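PDB 5FMN: INRS from Synechocystis sp., which responds to nickel as a transcriptional regulator of the CsoR-like family and probably acts as a DNA-binding repressor. Local coordinates for residues 78-81 and 82-86. Sequence-based numbering, arbitrary orientation.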
loop_
_atom_site.group_PDB
_atom_site.type_symbol
_atom_site.label_atom_id
_atom_site.label_comp_id
_atom_site.label_asym_id
_atom_site.label_seq_id
_atom_site.Cartn_x
_atom_site.Cartn_y
_atom_site.Cartn_z
ATOM N N HIS B 78 -19.191 8.634 6.110
ATOM C CA HIS B 78 -19.719 8.762 4.755
ATOM C C HIS B 78 -20.567 7.545 4.319
ATOM O O HIS B 78 -21.710 7.694 3.884
ATOM C CB HIS B 78 -18.571 8.986 3.782
ATOM C CG HIS B 78 -19.017 9.307 2.385
ATOM N ND1 HIS B 78 -19.472 10.553 2.012
ATOM C CD2 HIS B 78 -19.079 8.535 1.273
ATOM C CE1 HIS B 78 -19.827 10.525 0.740
ATOM N NE2 HIS B 78 -19.630 9.302 0.279
ATOM N N MET B 79 -20.004 6.352 4.495
ATOM C CA MET B 79 -20.671 5.074 4.189
ATOM C C MET B 79 -21.998 4.978 4.899
ATOM O O MET B 79 -22.994 4.557 4.300
ATOM C CB MET B 79 -19.835 3.863 4.632
ATOM C CG MET B 79 -19.123 3.078 3.536
ATOM S SD MET B 79 -18.484 1.461 4.070
ATOM C CE MET B 79 -17.694 1.880 5.644
ATOM N N ASN B 80 -21.968 5.294 6.201
ATOM C CA ASN B 80 -23.170 5.360 7.009
ATOM C C ASN B 80 -24.251 6.279 6.430
ATOM O O ASN B 80 -25.400 5.854 6.309
ATOM C CB ASN B 80 -22.853 5.753 8.452
ATOM C CG ASN B 80 -24.096 5.775 9.332
ATOM O OD1 ASN B 80 -25.019 4.983 9.155
ATOM N ND2 ASN B 80 -24.152 6.729 10.239
ATOM N N GLU B 81 -23.887 7.502 6.035
ATOM C CA GLU B 81 -24.852 8.398 5.360
ATOM C C GLU B 81 -25.363 7.795 4.059
ATOM O O GLU B 81 -26.550 7.861 3.789
ATOM C CB GLU B 81 -24.298 9.774 5.072
ATOM C CG GLU B 81 -23.902 10.537 6.323
ATOM C CD GLU B 81 -23.163 11.826 6.009
ATOM O OE1 GLU B 81 -23.005 12.133 4.793
ATOM O OE2 GLU B 81 -22.745 12.511 6.979
ATOM N N CYS B 82 -24.490 7.174 3.277
ATOM C CA CYS B 82 -24.914 6.623 1.973
ATOM C C CYS B 82 -25.905 5.493 2.131
ATOM O O CYS B 82 -26.962 5.496 1.506
ATOM C CB CYS B 82 -23.723 6.150 1.127
ATOM S SG CYS B 82 -22.615 7.508 0.599
ATOM N N ILE B 83 -25.594 4.540 2.989
ATOM C CA ILE B 83 -26.507 3.418 3.190
ATOM C C ILE B 83 -27.805 3.817 3.910
ATOM O O ILE B 83 -28.887 3.279 3.598
ATOM C CB ILE B 83 -25.820 2.222 3.883
ATOM C CG1 ILE B 83 -26.659 0.955 3.656
ATOM C CG2 ILE B 83 -25.655 2.476 5.367
ATOM C CD1 ILE B 83 -26.134 -0.283 4.354
ATOM N N THR B 84 -27.701 4.756 4.852
ATOM C CA THR B 84 -28.877 5.333 5.514
ATOM C C THR B 84 -29.820 6.058 4.516
ATOM O O THR B 84 -31.022 5.823 4.494
ATOM C CB THR B 84 -28.459 6.313 6.638
ATOM O OG1 THR B 84 -27.743 5.605 7.674
ATOM C CG2 THR B 84 -29.666 6.982 7.227
ATOM N N ARG B 85 -29.254 6.910 3.676
ATOM C CA ARG B 85 -30.016 7.638 2.649
ATOM C C ARG B 85 -30.667 6.706 1.607
ATOM O O ARG B 85 -31.765 6.984 1.127
ATOM C CB ARG B 85 -29.098 8.646 1.970
ATOM C CG ARG B 85 -29.785 9.812 1.282
ATOM C CD ARG B 85 -28.833 11.005 1.123
ATOM N NE ARG B 85 -27.558 10.614 0.510
ATOM C CZ ARG B 85 -26.344 10.766 1.053
ATOM N NH1 ARG B 85 -26.181 11.397 2.203
ATOM N NH2 ARG B 85 -25.278 10.280 0.431
ATOM N N ALA B 86 -30.005 5.594 1.294
ATOM C CA ALA B 86 -30.563 4.528 0.460
ATOM C C ALA B 86 -31.791 3.841 1.041
ATOM O O ALA B 86 -32.790 3.645 0.340
ATOM C CB ALA B 86 -29.491 3.469 0.154
#
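T84 OG1 donates a hydrogen bond to N80 O at 2.7 Å, one turn back along helix 53-89 of this CsoR-like, all-helical fold. T84 N binds the same carbonyl oxygen at 2.9 Å, from the opposite face of its plane. OG1 lies anti to the carbonyl carbon of its own residue (chi1 -64°), which turns the hydroxyl back over the preceding turn. Replacing T84 by an alanine removes the hydroxyl, and N80 O would probably keep T84 N as its partner but lose the second grip on it. The i to i+4 bonds continue on both flanks, from C82 N to H78 O, I83 N to M79 O and R85 N to E81 O. E81 O lies over one face of the R85 guanidinium, offset toward its rim; R85 NH2 forms a salt bridge with E95 OE1 of helix 92-106. E81 OE1 stays 4.2 Å from R85 NH1, beyond a salt bridge. H78 NE2 is hydrogen-bonded to the backbone O of E98, and the side chains of H78 and C82 both touch helix 92-106. H78 also packs on C53 of a third subunit, a Cys-His-Cys grouping consistent with the metal site of CsoR-like repressors. M79, N80 and I83 pack on a second subunit. C82 SG approaches the H78 ring obliquely, 3.5 Å from NE2 and 3.7 Å from CD2.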